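Local coordinates for protein ethylbenzene dehydrogenase beta-subunit (Aromatoleum aromaticum, PDB 2IVF) that carries three 4Fe-4S clusters and one 3Fe-4S cluster as the iron-sulfur subunit of a three-subunit dehydrogenase, and probably relays electrons along them, at residues Pro86-Asp90 with Ser117-Gly121; Leu19-Ile23 with Val247-Val251; Gly72-Leu76 with Asn156-Ala161. All blocks are in the same frame, centred on the assembly; numbering follows the deposited sequence.

Contact 1: Pro86-Asp90 with Ser117-Gly121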
# COMPACT_ATOMS: atom_id res chain seq x y z
N PRO B 86 -15.37 -6.02 -24.29
CA PRO B 86 -14.03 -5.70 -23.86
C PRO B 86 -13.03 -6.79 -24.18
O PRO B 86 -13.35 -7.99 -24.23
CB PRO B 86 -14.14 -5.58 -22.35
CG PRO B 86 -15.55 -5.63 -22.04
CD PRO B 86 -16.26 -6.25 -23.15
N THR B 87 -11.79 -6.34 -24.33
CA THR B 87 -10.68 -7.23 -24.56
C THR B 87 -10.06 -7.58 -23.22
O THR B 87 -10.43 -7.02 -22.17
CB THR B 87 -9.64 -6.53 -25.43
OG1 THR B 87 -9.23 -5.36 -24.72
CG2 THR B 87 -10.20 -6.17 -26.84
N LEU B 88 -9.11 -8.53 -23.23
CA LEU B 88 -8.37 -8.91 -22.04
C LEU B 88 -7.66 -7.70 -21.46
O LEU B 88 -7.65 -7.48 -20.23
CB LEU B 88 -7.33 -9.97 -22.37
CG LEU B 88 -6.45 -10.45 -21.21
CD1 LEU B 88 -7.30 -10.67 -19.99
CD2 LEU B 88 -5.66 -11.72 -21.61
N ILE B 89 -7.05 -6.91 -22.35
CA ILE B 89 -6.36 -5.69 -21.91
C ILE B 89 -7.35 -4.71 -21.32
O ILE B 89 -7.10 -4.20 -20.23
CB ILE B 89 -5.51 -5.04 -23.03
CG1 ILE B 89 -4.35 -5.96 -23.38
CG2 ILE B 89 -4.90 -3.68 -22.60
CD1 ILE B 89 -3.76 -5.64 -24.72
N ASP B 90 -8.48 -4.48 -21.99
CA ASP B 90 -9.52 -3.59 -21.45
C ASP B 90 -9.90 -4.04 -20.03
O ASP B 90 -10.19 -3.21 -19.15
CB ASP B 90 -10.81 -3.62 -22.28
CG ASP B 90 -10.68 -2.96 -23.63
OD1 ASP B 90 -9.87 -2.04 -23.80
OD2 ASP B 90 -11.45 -3.37 -24.54
N SER B 117 2.26 -8.56 -20.74
CA SER B 117 0.83 -8.76 -20.99
C SER B 117 0.53 -10.21 -21.29
O SER B 117 1.23 -10.85 -22.08
CB SER B 117 0.33 -7.88 -22.15
OG SER B 117 -0.96 -8.31 -22.61
N LYS B 118 -0.55 -10.73 -20.71
CA LYS B 118 -1.01 -12.06 -21.03
C LYS B 118 -1.71 -12.09 -22.40
O LYS B 118 -1.84 -13.13 -23.00
CB LYS B 118 -1.94 -12.60 -19.94
CG LYS B 118 -1.98 -14.14 -19.95
CD LYS B 118 -2.69 -14.76 -18.73
CE LYS B 118 -2.45 -16.27 -18.72
NZ LYS B 118 -3.23 -17.00 -17.65
N SER B 119 -2.12 -10.93 -22.89
CA SER B 119 -2.79 -10.82 -24.18
C SER B 119 -1.79 -10.75 -25.33
O SER B 119 -1.92 -11.50 -26.28
CB SER B 119 -3.71 -9.60 -24.16
OG SER B 119 -4.48 -9.47 -25.35
N THR B 120 -0.83 -9.84 -25.25
CA THR B 120 0.13 -9.62 -26.33
C THR B 120 1.44 -10.37 -26.17
O THR B 120 2.24 -10.41 -27.11
CB THR B 120 0.55 -8.17 -26.45
OG1 THR B 120 1.26 -7.77 -25.26
CG2 THR B 120 -0.65 -7.25 -26.70
N GLY B 121 1.70 -10.91 -24.99
CA GLY B 121 3.00 -11.50 -24.71
C GLY B 121 4.14 -10.48 -24.65
O GLY B 121 5.29 -10.87 -24.56
O HOH W 1 -6.48 -7.86 -25.36
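Leu88 reaches across the gap with its CD2 methyl and covers the backbone turn at Lys118 and Ser119, lying 3.8 Å from both N and CB of Ser119 and 4.0 Å from C of Lys118. Beside it, Ile89 CG1 packs 3.8 Å from Ser119 CB, so the Ser119 methylene is shared by the two aliphatic chains. Farther along, Ile89 CD1 meets Thr120 CG2 at 4.0 Å. No direct hydrogen bond joins the segments. Instead a water bridges them, accepting from Ile89 N at 3.2 Å and sitting 2.6 Å from Ser119 OG.

Each side holds its own shape. In Pro86-Asp90, Asp90 N donates to Thr87 OG1 (3.0 Å) and Thr87 N donates to Asp90 OD2 (3.0 Å), a reciprocal pair that curls the backbone and presents Leu88 and Ile89. In Ser117-Gly121, Ser117 OG accepts from Ser119 N (2.9 Å) and Thr120 N (3.1 Å), while also bonding to Asp93. An acidic side chain of the gamma-subunit takes the Leu88 N hydrogen, and this neighbouring chain also packs on Ser119, so the contact lies at a subunit boundary near the surface. Two loops thus meet through their turns: an ST motif at Thr87, facing an ST turn and ST motif at Ser117.

Contact 2: Leu19-Ile23 with Val247-Val251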
# COMPACT_ATOMS: atom_id res chain seq x y z
N LEU B 19 -30.83 -6.67 -2.07
CA LEU B 19 -29.59 -6.33 -1.40
C LEU B 19 -28.95 -5.17 -2.10
O LEU B 19 -28.88 -5.12 -3.31
CB LEU B 19 -28.65 -7.54 -1.36
CG LEU B 19 -29.05 -8.68 -0.40
CD1 LEU B 19 -28.16 -9.95 -0.52
CD2 LEU B 19 -29.02 -8.17 1.02
N VAL B 20 -28.48 -4.22 -1.30
CA VAL B 20 -27.81 -3.04 -1.81
C VAL B 20 -26.57 -2.74 -1.01
O VAL B 20 -26.42 -3.15 0.16
CB VAL B 20 -28.71 -1.80 -1.82
CG1 VAL B 20 -30.11 -2.11 -2.48
CG2 VAL B 20 -28.85 -1.24 -0.47
N THR B 21 -25.65 -2.05 -1.69
CA THR B 21 -24.46 -1.55 -1.08
C THR B 21 -24.46 -0.03 -1.26
O THR B 21 -24.87 0.50 -2.30
CB THR B 21 -23.19 -2.14 -1.73
OG1 THR B 21 -23.05 -3.55 -1.41
CG2 THR B 21 -21.95 -1.38 -1.22
N VAL B 22 -24.03 0.65 -0.24
CA VAL B 22 -23.75 2.08 -0.33
C VAL B 22 -22.23 2.23 -0.22
O VAL B 22 -21.58 1.61 0.64
CB VAL B 22 -24.42 2.87 0.79
CG1 VAL B 22 -23.82 4.29 0.91
CG2 VAL B 22 -25.95 2.90 0.54
N ILE B 23 -21.65 3.06 -1.07
CA ILE B 23 -20.19 3.32 -1.05
C ILE B 23 -19.98 4.80 -0.88
O ILE B 23 -20.47 5.58 -1.67
CB ILE B 23 -19.54 2.88 -2.38
CG1 ILE B 23 -19.84 1.38 -2.60
CG2 ILE B 23 -18.04 3.29 -2.45
CD1 ILE B 23 -19.26 0.75 -3.89
N VAL B 247 -28.19 1.33 4.80
CA VAL B 247 -28.44 1.50 3.37
C VAL B 247 -29.82 2.14 3.14
O VAL B 247 -29.95 3.04 2.34
CB VAL B 247 -28.22 0.19 2.54
CG1 VAL B 247 -26.75 -0.22 2.59
CG2 VAL B 247 -29.11 -0.94 3.01
N HIS B 248 -30.84 1.69 3.84
CA HIS B 248 -32.13 2.31 3.67
C HIS B 248 -32.10 3.79 4.04
O HIS B 248 -32.64 4.63 3.31
CB HIS B 248 -33.18 1.65 4.53
CG HIS B 248 -34.51 2.26 4.34
ND1 HIS B 248 -35.36 1.85 3.34
CD2 HIS B 248 -35.11 3.29 4.97
CE1 HIS B 248 -36.47 2.59 3.40
NE2 HIS B 248 -36.33 3.47 4.37
N LYS B 249 -31.42 4.10 5.14
CA LYS B 249 -31.36 5.49 5.66
C LYS B 249 -30.61 6.45 4.74
O LYS B 249 -31.00 7.61 4.59
CB LYS B 249 -30.76 5.50 7.06
CG LYS B 249 -31.72 4.95 8.08
CD LYS B 249 -31.05 4.78 9.44
CE LYS B 249 -31.96 4.03 10.45
NZ LYS B 249 -31.17 3.70 11.63
N LEU B 250 -29.58 5.97 4.10
CA LEU B 250 -28.78 6.79 3.17
C LEU B 250 -29.37 6.91 1.78
O LEU B 250 -29.29 8.01 1.19
CB LEU B 250 -27.37 6.23 3.09
CG LEU B 250 -26.58 6.26 4.41
CD1 LEU B 250 -25.28 5.55 4.25
CD2 LEU B 250 -26.35 7.69 5.03
N VAL B 251 -30.01 5.84 1.29
CA VAL B 251 -30.56 5.81 -0.10
C VAL B 251 -31.96 6.37 -0.12
O VAL B 251 -32.30 7.21 -0.98
CB VAL B 251 -30.55 4.36 -0.68
CG1 VAL B 251 -31.24 4.24 -2.09
CG2 VAL B 251 -29.15 3.78 -0.76
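Between Val20 and Val22, which project from the same face of strand 19-23, there is a shallow hollow, and Val247 fills it. Its CB lies 3.4 Å from Val20 CG2, and its CG1 turns toward the other wall, 3.8 Å from Val22 CG2. The floor of the hollow is the strand backbone itself, where Thr21 C comes within 4.5 Å of Val247 CG1.

The fit also works the other way round. Val22 is the bump that enters the helix surface: its CG2 nestles between Val247 and Val251, which stand one turn apart, and touches Val251 CG2 at 3.6 Å. Its CG1 meets Leu250 CD1 at 3.9 Å. Val247 and Val251 are held at that spacing by the helical bond from Val251 N to Val247 O (3.0 Å). There is no hydrogen bond between the segments; the fit is purely apolar, with the local axes 8.8 Å apart and inclined at 62°, so the helix runs obliquely over the strand.

Tyr271 of the adjoining strand 270-273 touches both Val20 and Val251 and extends the sheet side of the contact, while helix 327-333 packs on Leu250. Thr21 points away from the helix, its side chain about 6 Å from an SF4 cluster and bonded to Asn227. What results is alpha/beta layer packing: helix 246-253 covers one face of a mixed sheet, against the inner strand 19-24, in a subunit of the 4Fe-4S dicluster family.

Contact 3: Gly72-Leu76 with Asn156-Ala161. With SF4 (iron/sulfur cluster), chain S.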
# COMPACT_ATOMS: atom_id res chain seq x y z
N GLY B 72 -21.33 0.91 -24.74
CA GLY B 72 -22.73 0.64 -25.04
C GLY B 72 -23.42 -0.31 -24.07
O GLY B 72 -22.98 -0.49 -22.95
N GLY B 73 -24.51 -0.91 -24.53
CA GLY B 73 -25.34 -1.74 -23.67
C GLY B 73 -26.38 -0.92 -22.94
O GLY B 73 -26.54 0.28 -23.18
N GLY B 74 -27.09 -1.56 -22.03
CA GLY B 74 -28.11 -0.89 -21.24
C GLY B 74 -29.33 -0.49 -22.03
O GLY B 74 -29.54 -0.99 -23.13
N PHE B 75 -30.11 0.46 -21.48
CA PHE B 75 -31.35 0.91 -22.09
C PHE B 75 -31.42 2.46 -22.16
O PHE B 75 -31.02 3.12 -21.22
CB PHE B 75 -32.56 0.42 -21.30
CG PHE B 75 -32.61 -1.07 -21.06
CD1 PHE B 75 -33.15 -1.93 -22.00
CD2 PHE B 75 -32.20 -1.59 -19.83
CE1 PHE B 75 -33.21 -3.29 -21.76
CE2 PHE B 75 -32.29 -2.94 -19.57
CZ PHE B 75 -32.78 -3.80 -20.55
N LEU B 76 -31.95 3.00 -23.27
CA LEU B 76 -32.17 4.46 -23.47
C LEU B 76 -33.63 4.71 -23.82
O LEU B 76 -34.11 4.20 -24.83
CB LEU B 76 -31.32 4.97 -24.63
CG LEU B 76 -31.35 6.48 -24.94
CD1 LEU B 76 -30.05 7.10 -24.44
CD2 LEU B 76 -31.49 6.76 -26.43
N ASN B 156 -33.55 -3.78 -13.26
CA ASN B 156 -33.88 -4.09 -14.65
C ASN B 156 -32.62 -4.48 -15.40
O ASN B 156 -32.13 -3.69 -16.22
CB ASN B 156 -34.56 -2.92 -15.30
CG ASN B 156 -34.90 -3.19 -16.75
OD1 ASN B 156 -35.32 -4.30 -17.08
ND2 ASN B 156 -34.66 -2.20 -17.64
N PRO B 157 -32.05 -5.66 -15.10
CA PRO B 157 -30.73 -6.03 -15.59
C PRO B 157 -30.70 -6.26 -17.09
O PRO B 157 -31.53 -7.00 -17.64
CB PRO B 157 -30.37 -7.31 -14.82
CG PRO B 157 -31.60 -7.77 -14.18
CD PRO B 157 -32.65 -6.68 -14.23
N ALA B 158 -29.77 -5.58 -17.75
CA ALA B 158 -29.67 -5.66 -19.20
C ALA B 158 -29.03 -6.98 -19.59
O ALA B 158 -29.39 -7.55 -20.61
CB ALA B 158 -28.92 -4.51 -19.75
N CYS B 159 -28.12 -7.46 -18.78
CA CYS B 159 -27.46 -8.74 -18.98
C CYS B 159 -28.46 -9.87 -19.11
O CYS B 159 -28.41 -10.67 -20.04
CB CYS B 159 -26.52 -8.97 -17.81
SG CYS B 159 -27.29 -8.97 -16.15
N LEU B 160 -29.38 -9.93 -18.16
CA LEU B 160 -30.44 -10.95 -18.17
C LEU B 160 -31.28 -10.94 -19.43
O LEU B 160 -31.61 -12.00 -20.00
CB LEU B 160 -31.32 -10.73 -16.96
CG LEU B 160 -32.44 -11.73 -16.62
CD1 LEU B 160 -32.71 -11.59 -15.09
CD2 LEU B 160 -33.68 -11.49 -17.40
N ALA B 161 -31.65 -9.74 -19.85
CA ALA B 161 -32.49 -9.50 -21.03
C ALA B 161 -31.79 -9.96 -22.29
O ALA B 161 -32.41 -10.52 -23.18
CB ALA B 161 -32.81 -8.00 -21.15
FE1 SF4 S . -24.54 -5.37 -15.44
FE2 SF4 S . -26.38 -7.22 -15.13
FE3 SF4 S . -26.66 -4.79 -13.89
FE4 SF4 S . -24.73 -6.53 -13.01
S1 SF4 S . -27.02 -6.84 -12.94
S2 SF4 S . -24.48 -4.28 -13.46
S3 SF4 S . -24.15 -7.55 -14.95
S4 SF4 S . -26.72 -5.19 -16.16
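This contact belongs to a Cys-x2-Cys-x4-Cys-x3-Cys-Pro cluster-binding motif of the 4Fe-4S dicluster domain, in which Cys151, Cys154 and Cys159 belong to one SF4 pocket and Cys163 to that of the F3S cluster. Residues 156-161 form the loop and first helical turn carrying the third cysteine, and Gly72-Leu76 crosses its outer side. Phe75 does most of the covering: its CE2 lies 3.7 Å from Ala158 CB and its CZ 4.2 Å from Ala161 CB, the Ala161 methyl meeting the ring edge. Asn156 ND2, bonded to Gly265 O, comes within 3.1 Å of Phe75 CE2. An aromatic side chain of the gamma-subunit also meets the Phe75 ring, so the ring sits at a subunit boundary.

Before Phe75 run three glycines with positive phi. Gly74 CA lies 4.0 Å from Ala158 CB; glycine suits the positive phi here, and a side chain would point away from the helix. The helix thus has two sides: Ala158 and Ala161 face Phe75, while Cys159 points away to the cluster. There Ala158 N lies 3.5 Å from S4 of SF4, and Cys159 SG ligates FE2 at 2.2 Å.

In the fold
Going from the N terminus, strand 19-23 comes first and waits longest for its partner: contact 2 closes only at 247-251, and the loop it encloses holds the other two contacts. Within that span, 72-76 opens contact 3 and 86-90 opens contact 1. Contact 1 closes first, at 117-121, then contact 3 at 156-161, so all three nest and none cross. Contact 1 joins two loops flanking helix 99-104, contact 3 ties strand 75-76 and its glycine loop to the cluster-binding motif, and contact 2 brings sheet and late helix together. Contacts 1 and 2 lie on opposite sides of the chain's centre, their centres about 35 Å apart; contact 3 is about 25 Å and 22 Å from them, centre to centre.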